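Long-range contact in peroxisomal acyl-CoA oxidase 1A (Solanum lycopersicum, PDB 2FON), which probably oxidises acyl-CoA esters in peroxisomal fatty acid beta-oxidation, using FAD as its cofactor: residues I244-M256 with E431-E443. Numbering follows the deposited sequence.
Sequences IGMKFGNGAYNSM and ELFAVYVPACTYE. With FAD (flavin-adenine dinucleotide), chain E.
Ala252 and Phe248 of the loop 244-256 pack on Ala434 of helix 429-436. In this acyl-CoA dehydrogenase-like fold, the contact joins a loop of the beta middle domain, between strands 239-243 and 258-263, to the C-alpha1 helical domain. The tight part is built on small residues. Ala434 CB lies 3.9 Å from Ala252 CB. With CG anti to the backbone N (chi1 -167°), the Phe248 ring turns one face to Ala434 CB and meets Phe433 rim to rim, nearly perpendicular, CE1 of Phe248 3.6 Å from CE2 of Phe433. Pro430 of the second subunit also packs on Phe248. A side chain at Gly249 would probably run into Ala434 CB. In the first turn of the helix, Ala252 N donates to the anti lone pair of Glu431 OE1 (2.6 Å), which also forms a salt bridge with Arg72. A leucine in place of Glu431 would probably leave the Ala252 N-H and the Arg72 charge without their mate. Toward the flavin, Tyr253, Val435 and Tyr442 are partly exposed. Tyr253 turns its CE1 edge to Val435 O, while FAD C7M lies over one ring face. The looser link is a weak hydrogen bond, 3.4 Å from Tyr442 OH to Tyr253 OH.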
ATOM      1  N   ILE B 244     -15.605  13.116 -12.163  1.00 66.35           N
ATOM      2  CA  ILE B 244     -14.186  13.274 -12.480  1.00 65.87           C
ATOM      3  C   ILE B 244     -13.531  12.049 -13.058  1.00 66.87           C
ATOM      4  O   ILE B 244     -12.497  12.221 -13.718  1.00 68.59           O
ATOM      5  CB  ILE B 244     -13.292  13.737 -11.283  1.00 64.69           C
ATOM      6  CG1 ILE B 244     -13.223  12.715 -10.184  1.00 62.86           C
ATOM      7  CG2 ILE B 244     -13.770  14.982 -10.689  1.00 65.83           C
ATOM      8  CD1 ILE B 244     -12.467  13.229  -8.977  1.00 66.31           C
ATOM      9  N   GLY B 245     -14.080  10.844 -12.823  1.00 66.21           N
ATOM     10  CA  GLY B 245     -13.437   9.637 -13.299  1.00 65.98           C
ATOM     11  C   GLY B 245     -13.306   8.463 -12.348  1.00 66.29           C
ATOM     12  O   GLY B 245     -13.663   8.525 -11.214  1.00 66.42           O
ATOM     13  N   MET B 246     -12.799   7.353 -12.825  1.00 67.12           N
ATOM     14  CA  MET B 246     -12.680   6.259 -11.962  1.00 70.49           C
ATOM     15  C   MET B 246     -11.576   6.545 -10.984  1.00 68.09           C
ATOM     16  O   MET B 246     -10.571   7.216 -11.312  1.00 68.18           O
ATOM     17  CB  MET B 246     -12.404   4.998 -12.733  1.00 69.16           C
ATOM     18  CG  MET B 246     -13.647   4.483 -13.386  1.00 75.03           C
ATOM     19  SD  MET B 246     -13.542   2.672 -13.603  1.00 83.44           S
ATOM     20  CE  MET B 246     -13.646   2.011 -11.930  1.00 80.67           C
ATOM     21  N   LYS B 247     -11.787   6.029  -9.783  1.00 65.70           N
ATOM     22  CA  LYS B 247     -10.779   5.960  -8.800  1.00 63.90           C
ATOM     23  C   LYS B 247     -10.342   4.524  -8.528  1.00 63.42           C
ATOM     24  O   LYS B 247     -10.973   3.520  -8.946  1.00 63.77           O
ATOM     25  CB  LYS B 247     -11.287   6.575  -7.504  1.00 64.04           C
ATOM     26  CG  LYS B 247     -11.976   7.939  -7.604  1.00 65.55           C
ATOM     27  CD  LYS B 247     -13.403   7.842  -8.020  1.00 69.17           C
ATOM     28  CE  LYS B 247     -14.266   8.722  -7.182  1.00 67.92           C
ATOM     29  NZ  LYS B 247     -15.663   8.802  -7.750  1.00 65.75           N
ATOM     30  N   PHE B 248      -9.282   4.469  -7.749  1.00 62.60           N
ATOM     31  CA  PHE B 248      -8.592   3.309  -7.314  1.00 62.83           C
ATOM     32  C   PHE B 248      -9.529   2.264  -6.826  1.00 62.88           C
ATOM     33  O   PHE B 248     -10.380   2.568  -5.986  1.00 64.36           O
ATOM     34  CB  PHE B 248      -7.679   3.761  -6.174  1.00 63.46           C
ATOM     35  CG  PHE B 248      -6.635   2.753  -5.757  1.00 65.55           C
ATOM     36  CD1 PHE B 248      -5.919   2.954  -4.584  1.00 67.50           C
ATOM     37  CD2 PHE B 248      -6.346   1.629  -6.527  1.00 65.84           C
ATOM     38  CE1 PHE B 248      -4.958   2.063  -4.180  1.00 68.64           C
ATOM     39  CE2 PHE B 248      -5.376   0.721  -6.124  1.00 68.92           C
ATOM     40  CZ  PHE B 248      -4.690   0.931  -4.943  1.00 68.50           C
ATOM     41  N   GLY B 249      -9.346   1.032  -7.302  1.00 62.38           N
ATOM     42  CA  GLY B 249     -10.105  -0.113  -6.823  1.00 63.12           C
ATOM     43  C   GLY B 249     -11.419  -0.384  -7.540  1.00 64.79           C
ATOM     44  O   GLY B 249     -12.045   0.522  -8.113  1.00 65.43           O
ATOM     45  N   ASN B 250     -11.796  -1.658  -7.576  1.00 65.92           N
ATOM     46  CA  ASN B 250     -13.124  -2.103  -8.017  1.00 66.75           C
ATOM     47  C   ASN B 250     -14.216  -1.687  -6.972  1.00 66.27           C
ATOM     48  O   ASN B 250     -14.049  -1.889  -5.772  1.00 66.21           O
ATOM     49  CB  ASN B 250     -13.090  -3.630  -8.247  1.00 67.33           C
ATOM     50  CG  ASN B 250     -11.884  -4.095  -9.183  1.00 71.97           C
ATOM     51  OD1 ASN B 250     -11.655  -3.549 -10.282  1.00 74.72           O
ATOM     52  ND2 ASN B 250     -11.154  -5.130  -8.738  1.00 75.37           N
ATOM     53  N   GLY B 251     -15.320  -1.081  -7.407  1.00 65.41           N
ATOM     54  CA  GLY B 251     -16.241  -0.551  -6.449  1.00 63.86           C
ATOM     55  C   GLY B 251     -15.502   0.560  -5.719  1.00 64.59           C
ATOM     56  O   GLY B 251     -15.152   1.571  -6.334  1.00 63.29           O
ATOM     57  N   ALA B 252     -15.243   0.372  -4.414  1.00 64.98           N
ATOM     58  CA  ALA B 252     -14.620   1.402  -3.570  1.00 64.98           C
ATOM     59  C   ALA B 252     -15.349   2.708  -3.670  1.00 66.21           C
ATOM     60  O   ALA B 252     -16.530   2.771  -3.367  1.00 68.28           O
ATOM     61  CB  ALA B 252     -13.215   1.604  -3.948  1.00 65.33           C
ATOM     62  N   TYR B 253     -14.665   3.769  -4.094  1.00 67.29           N
ATOM     63  CA  TYR B 253     -15.280   5.116  -4.149  1.00 66.74           C
ATOM     64  C   TYR B 253     -15.963   5.356  -5.468  1.00 66.13           C
ATOM     65  O   TYR B 253     -16.562   6.383  -5.668  1.00 66.87           O
ATOM     66  CB  TYR B 253     -14.263   6.210  -3.910  1.00 68.00           C
ATOM     67  CG  TYR B 253     -14.346   6.838  -2.590  1.00 69.07           C
ATOM     68  CD1 TYR B 253     -13.725   6.265  -1.494  1.00 72.89           C
ATOM     69  CD2 TYR B 253     -15.017   8.040  -2.423  1.00 71.15           C
ATOM     70  CE1 TYR B 253     -13.799   6.847  -0.230  1.00 72.94           C
ATOM     71  CE2 TYR B 253     -15.101   8.657  -1.193  1.00 71.28           C
ATOM     72  CZ  TYR B 253     -14.492   8.051  -0.093  1.00 75.43           C
ATOM     73  OH  TYR B 253     -14.584   8.652   1.164  1.00 78.53           O
ATOM     74  N   ASN B 254     -15.880   4.404  -6.377  1.00 65.19           N
ATOM     75  CA  ASN B 254     -16.525   4.527  -7.686  1.00 64.34           C
ATOM     76  C   ASN B 254     -18.032   4.630  -7.631  1.00 63.69           C
ATOM     77  O   ASN B 254     -18.661   5.015  -8.572  1.00 63.48           O
ATOM     78  CB  ASN B 254     -15.995   3.431  -8.647  1.00 63.44           C
ATOM     79  CG  ASN B 254     -14.521   3.634  -8.917  1.00 62.36           C
ATOM     80  OD1 ASN B 254     -14.134   4.669  -9.477  1.00 60.96           O
ATOM     81  ND2 ASN B 254     -13.682   2.725  -8.423  1.00 59.01           N
ATOM     82  N   SER B 255     -18.594   4.301  -6.493  1.00 64.63           N
ATOM     83  CA  SER B 255     -20.000   4.491  -6.255  1.00 64.93           C
ATOM     84  C   SER B 255     -20.243   5.890  -5.770  1.00 64.88           C
ATOM     85  O   SER B 255     -21.371   6.279  -5.589  1.00 66.45           O
ATOM     86  CB  SER B 255     -20.453   3.524  -5.175  1.00 65.30           C
ATOM     87  OG  SER B 255     -19.775   3.791  -3.972  1.00 66.54           O
ATOM     88  N   MET B 256     -19.192   6.651  -5.541  1.00 65.14           N
ATOM     89  CA  MET B 256     -19.311   8.057  -5.098  1.00 65.49           C
ATOM     90  C   MET B 256     -19.124   8.971  -6.331  1.00 65.99           C
ATOM     91  O   MET B 256     -18.164   8.787  -7.134  1.00 66.03           O
ATOM     92  CB  MET B 256     -18.267   8.366  -3.983  1.00 64.94           C
ATOM     93  CG  MET B 256     -18.137   9.794  -3.579  1.00 64.65           C
ATOM     94  SD  MET B 256     -19.492  10.277  -2.486  1.00 75.47           S
ATOM     95  CE  MET B 256     -18.924   9.685  -0.850  1.00 68.75           C
ATOM     96  N   GLU B 431     -10.664  -3.901  -1.602  1.00 69.77           N
ATOM     97  CA  GLU B 431     -11.573  -2.774  -1.425  1.00 70.38           C
ATOM     98  C   GLU B 431     -11.356  -1.944  -0.185  1.00 69.45           C
ATOM     99  O   GLU B 431     -11.477  -0.685  -0.213  1.00 69.58           O
ATOM    100  CB  GLU B 431     -13.029  -3.207  -1.319  1.00 70.93           C
ATOM    101  CG  GLU B 431     -13.755  -2.435  -2.355  1.00 73.07           C
ATOM    102  CD  GLU B 431     -15.214  -2.437  -2.203  1.00 74.57           C
ATOM    103  OE1 GLU B 431     -15.835  -1.527  -2.791  1.00 79.80           O
ATOM    104  OE2 GLU B 431     -15.745  -3.332  -1.542  1.00 76.57           O
ATOM    105  N   LEU B 432     -11.130  -2.653   0.915  1.00 67.35           N
ATOM    106  CA  LEU B 432     -11.000  -1.979   2.159  1.00 66.50           C
ATOM    107  C   LEU B 432      -9.810  -1.011   2.142  1.00 66.55           C
ATOM    108  O   LEU B 432      -9.850  -0.021   2.866  1.00 66.47           O
ATOM    109  CB  LEU B 432     -10.869  -2.969   3.285  1.00 66.53           C
ATOM    110  CG  LEU B 432     -10.830  -2.390   4.695  1.00 66.57           C
ATOM    111  CD1 LEU B 432     -12.143  -1.757   4.929  1.00 67.19           C
ATOM    112  CD2 LEU B 432     -10.584  -3.504   5.734  1.00 65.96           C
ATOM    113  N   PHE B 433      -8.754  -1.328   1.372  1.00 65.77           N
ATOM    114  CA  PHE B 433      -7.610  -0.448   1.225  1.00 65.33           C
ATOM    115  C   PHE B 433      -7.906   0.703   0.262  1.00 65.73           C
ATOM    116  O   PHE B 433      -7.625   1.853   0.553  1.00 65.82           O
ATOM    117  CB  PHE B 433      -6.406  -1.237   0.748  1.00 65.92           C
ATOM    118  CG  PHE B 433      -5.203  -0.392   0.449  1.00 63.18           C
ATOM    119  CD1 PHE B 433      -4.440   0.149   1.484  1.00 65.93           C
ATOM    120  CD2 PHE B 433      -4.842  -0.135  -0.843  1.00 63.61           C
ATOM    121  CE1 PHE B 433      -3.340   0.936   1.221  1.00 66.26           C
ATOM    122  CE2 PHE B 433      -3.727   0.669  -1.150  1.00 65.23           C
ATOM    123  CZ  PHE B 433      -2.977   1.198  -0.130  1.00 66.91           C
ATOM    124  N   ALA B 434      -8.458   0.384  -0.900  1.00 65.75           N
ATOM    125  CA  ALA B 434      -8.879   1.404  -1.829  1.00 65.81           C
ATOM    126  C   ALA B 434      -9.820   2.430  -1.208  1.00 66.06           C
ATOM    127  O   ALA B 434      -9.569   3.664  -1.333  1.00 66.02           O
ATOM    128  CB  ALA B 434      -9.495   0.797  -3.070  1.00 65.71           C
ATOM    129  N   VAL B 435     -10.897   1.952  -0.580  1.00 65.89           N
ATOM    130  CA  VAL B 435     -11.798   2.868   0.145  1.00 66.92           C
ATOM    131  C   VAL B 435     -11.081   3.624   1.282  1.00 65.65           C
ATOM    132  O   VAL B 435     -11.427   4.738   1.567  1.00 66.41           O
ATOM    133  CB  VAL B 435     -12.990   2.161   0.893  1.00 67.74           C
ATOM    134  CG1 VAL B 435     -13.794   3.207   1.655  1.00 67.97           C
ATOM    135  CG2 VAL B 435     -13.891   1.457  -0.032  1.00 69.55           C
ATOM    136  N   TYR B 436     -10.131   3.017   1.958  1.00 63.85           N
ATOM    137  CA  TYR B 436      -9.622   3.674   3.137  1.00 64.02           C
ATOM    138  C   TYR B 436      -8.678   4.803   2.841  1.00 64.31           C
ATOM    139  O   TYR B 436      -8.682   5.852   3.505  1.00 63.96           O
ATOM    140  CB  TYR B 436      -8.876   2.719   4.083  1.00 63.64           C
ATOM    141  CG  TYR B 436      -8.584   3.473   5.333  1.00 64.89           C
ATOM    142  CD1 TYR B 436      -9.632   3.855   6.171  1.00 61.58           C
ATOM    143  CD2 TYR B 436      -7.269   3.934   5.631  1.00 65.85           C
ATOM    144  CE1 TYR B 436      -9.396   4.602   7.287  1.00 61.21           C
ATOM    145  CE2 TYR B 436      -7.025   4.685   6.765  1.00 62.14           C
ATOM    146  CZ  TYR B 436      -8.097   5.014   7.584  1.00 63.08           C
ATOM    147  OH  TYR B 436      -7.912   5.748   8.729  1.00 65.08           O
ATOM    148  N   VAL B 437      -7.827   4.552   1.862  1.00 64.97           N
ATOM    149  CA  VAL B 437      -6.650   5.358   1.660  1.00 64.96           C
ATOM    150  C   VAL B 437      -6.839   6.896   1.489  1.00 64.97           C
ATOM    151  O   VAL B 437      -6.028   7.657   2.028  1.00 64.17           O
ATOM    152  CB  VAL B 437      -5.723   4.708   0.647  1.00 65.16           C
ATOM    153  CG1 VAL B 437      -6.099   5.124  -0.754  1.00 62.54           C
ATOM    154  CG2 VAL B 437      -4.227   5.011   1.061  1.00 64.66           C
ATOM    155  N   PRO B 438      -7.966   7.338   0.857  1.00 65.72           N
ATOM    156  CA  PRO B 438      -8.132   8.807   0.786  1.00 66.12           C
ATOM    157  C   PRO B 438      -8.059   9.512   2.164  1.00 66.31           C
ATOM    158  O   PRO B 438      -7.644  10.662   2.243  1.00 66.92           O
ATOM    159  CB  PRO B 438      -9.519   9.009   0.092  1.00 65.14           C
ATOM    160  CG  PRO B 438      -9.958   7.700  -0.344  1.00 64.24           C
ATOM    161  CD  PRO B 438      -9.146   6.619   0.288  1.00 64.84           C
ATOM    162  N   ALA B 439      -8.422   8.820   3.231  1.00 67.13           N
ATOM    163  CA  ALA B 439      -8.155   9.295   4.625  1.00 68.25           C
ATOM    164  C   ALA B 439      -6.811  10.004   4.798  1.00 69.09           C
ATOM    165  O   ALA B 439      -6.724  10.983   5.543  1.00 69.52           O
ATOM    166  CB  ALA B 439      -8.275   8.142   5.662  1.00 67.12           C
ATOM    167  N   CYS B 440      -5.775   9.518   4.111  1.00 69.80           N
ATOM    168  CA  CYS B 440      -4.479  10.160   4.186  1.00 71.28           C
ATOM    169  C   CYS B 440      -4.358  11.552   3.531  1.00 71.58           C
ATOM    170  O   CYS B 440      -3.340  12.219   3.716  1.00 72.21           O
ATOM    171  CB  CYS B 440      -3.392   9.210   3.718  1.00 70.69           C
ATOM    172  SG  CYS B 440      -3.512   7.701   4.683  1.00 76.99           S
ATOM    173  N   THR B 441      -5.366  11.972   2.774  1.00 71.78           N
ATOM    174  CA  THR B 441      -5.328  13.246   2.069  1.00 72.80           C
ATOM    175  C   THR B 441      -6.524  14.138   2.419  1.00 73.55           C
ATOM    176  O   THR B 441      -6.421  15.362   2.341  1.00 73.32           O
ATOM    177  CB  THR B 441      -5.253  13.067   0.547  1.00 73.22           C
ATOM    178  OG1 THR B 441      -6.394  12.320   0.065  1.00 72.96           O
ATOM    179  CG2 THR B 441      -3.968  12.301   0.197  1.00 75.81           C
ATOM    180  N   TYR B 442      -7.657  13.582   2.845  1.00 74.21           N
ATOM    181  CA  TYR B 442      -8.677  14.556   3.173  1.00 75.27           C
ATOM    182  C   TYR B 442      -8.774  15.056   4.600  1.00 74.26           C
ATOM    183  O   TYR B 442      -8.229  14.495   5.507  1.00 73.47           O
ATOM    184  CB  TYR B 442     -10.044  14.302   2.550  1.00 76.64           C
ATOM    185  CG  TYR B 442     -10.661  13.039   2.909  1.00 76.70           C
ATOM    186  CD1 TYR B 442     -10.559  12.518   4.204  1.00 79.16           C
ATOM    187  CD2 TYR B 442     -11.428  12.375   1.969  1.00 78.49           C
ATOM    188  CE1 TYR B 442     -11.194  11.277   4.544  1.00 80.11           C
ATOM    189  CE2 TYR B 442     -12.070  11.167   2.273  1.00 81.20           C
ATOM    190  CZ  TYR B 442     -11.930  10.626   3.550  1.00 80.76           C
ATOM    191  OH  TYR B 442     -12.570   9.454   3.777  1.00 83.03           O
ATOM    192  N   GLU B 443      -9.451  16.186   4.728  1.00 73.95           N
ATOM    193  CA  GLU B 443      -9.451  16.941   5.930  1.00 73.18           C
ATOM    194  C   GLU B 443      -7.990  17.071   6.410  1.00 72.33           C
ATOM    195  O   GLU B 443      -7.670  16.791   7.552  1.00 73.31           O
ATOM    196  CB  GLU B 443     -10.398  16.293   6.952  1.00 72.95           C
TER
HETATM  197  PA  FAD E2000      -1.379  18.688  -1.942  1.00 55.53           P
HETATM  198  O1A FAD E2000      -1.490  19.659  -0.834  1.00 54.87           O
HETATM  199  O2A FAD E2000      -1.382  19.326  -3.304  1.00 53.94           O
HETATM  200  O5B FAD E2000      -0.104  17.819  -1.648  1.00 52.85           O
HETATM  201  C5B FAD E2000       0.623  17.302  -2.731  1.00 51.78           C
HETATM  202  C4B FAD E2000       1.961  16.781  -2.178  1.00 50.27           C
HETATM  203  O4B FAD E2000       2.721  17.887  -1.774  1.00 49.64           O
HETATM  204  C3B FAD E2000       1.764  15.938  -0.921  1.00 49.52           C
HETATM  205  O3B FAD E2000       2.800  15.034  -0.927  1.00 47.57           O
HETATM  206  C2B FAD E2000       1.917  16.907   0.213  1.00 49.26           C
HETATM  207  O2B FAD E2000       2.455  16.385   1.381  1.00 48.35           O
HETATM  208  C1B FAD E2000       2.960  17.825  -0.393  1.00 52.64           C
HETATM  209  N9A FAD E2000       2.844  19.153   0.168  1.00 52.87           N
HETATM  210  C8A FAD E2000       1.844  20.050  -0.036  1.00 52.88           C
HETATM  211  N7A FAD E2000       2.107  21.126   0.716  1.00 52.61           N
HETATM  212  C5A FAD E2000       3.264  20.925   1.379  1.00 55.54           C
HETATM  213  C6A FAD E2000       4.024  21.720   2.240  1.00 55.08           C
HETATM  214  N6A FAD E2000       3.607  22.957   2.580  1.00 54.94           N
HETATM  215  N1A FAD E2000       5.203  21.215   2.741  1.00 53.12           N
HETATM  216  C2A FAD E2000       5.611  19.950   2.427  1.00 52.83           C
HETATM  217  N3A FAD E2000       4.867  19.185   1.558  1.00 54.75           N
HETATM  218  C4A FAD E2000       3.725  19.668   1.044  1.00 54.03           C
HETATM  219  N1  FAD E2000     -12.593  18.086  -1.153  1.00 46.01           N
HETATM  220  C2  FAD E2000     -13.764  18.777  -0.881  1.00 46.29           C
HETATM  221  O2  FAD E2000     -13.711  20.001  -0.802  1.00 46.49           O
HETATM  222  N3  FAD E2000     -14.970  18.105  -0.683  1.00 45.14           N
HETATM  223  C4  FAD E2000     -14.991  16.724  -0.771  1.00 45.59           C
HETATM  224  O4  FAD E2000     -16.047  16.124  -0.633  1.00 46.31           O
HETATM  225  C4X FAD E2000     -13.817  16.009  -1.053  1.00 46.17           C
HETATM  226  N5  FAD E2000     -13.819  14.620  -1.180  1.00 46.26           N
HETATM  227  C5X FAD E2000     -12.640  13.969  -1.467  1.00 45.66           C
HETATM  228  C6  FAD E2000     -12.667  12.609  -1.610  1.00 45.11           C
HETATM  229  C7  FAD E2000     -11.515  11.960  -1.953  1.00 45.26           C
HETATM  230  C7M FAD E2000     -11.662  10.487  -2.062  1.00 45.72           C
HETATM  231  C8  FAD E2000     -10.307  12.654  -2.144  1.00 45.94           C
HETATM  232  C8M FAD E2000      -8.998  11.978  -2.478  1.00 45.61           C
HETATM  233  C9  FAD E2000     -10.277  14.022  -1.986  1.00 45.08           C
HETATM  234  C9A FAD E2000     -11.455  14.682  -1.652  1.00 45.76           C
HETATM  235  N10 FAD E2000     -11.480  16.059  -1.520  1.00 45.38           N
HETATM  236  C10 FAD E2000     -12.633  16.712  -1.245  1.00 45.51           C
HETATM  237  C1' FAD E2000     -10.248  16.907  -1.668  1.00 46.82           C
HETATM  238  C2' FAD E2000      -9.463  16.528  -0.405  1.00 49.04           C
HETATM  239  O2' FAD E2000     -10.199  16.872   0.716  1.00 53.42           O
HETATM  240  C3' FAD E2000      -8.123  17.193  -0.160  1.00 50.62           C
HETATM  241  O3' FAD E2000      -8.247  18.569   0.109  1.00 53.24           O
HETATM  242  C4' FAD E2000      -7.118  16.931  -1.240  1.00 50.06           C
HETATM  243  O4' FAD E2000      -6.883  15.514  -1.325  1.00 49.95           O
HETATM  244  C5' FAD E2000      -5.910  17.689  -0.776  1.00 50.46           C
HETATM  245  O5' FAD E2000      -4.925  17.018  -1.518  1.00 57.82           O
HETATM  246  P   FAD E2000      -3.963  17.743  -2.535  1.00 53.85           P
HETATM  247  O1P FAD E2000      -4.058  17.076  -3.859  1.00 53.81           O
HETATM  248  O2P FAD E2000      -4.105  19.246  -2.547  1.00 56.30           O
HETATM  249  O3P FAD E2000      -2.545  17.564  -1.790  1.00 57.72           O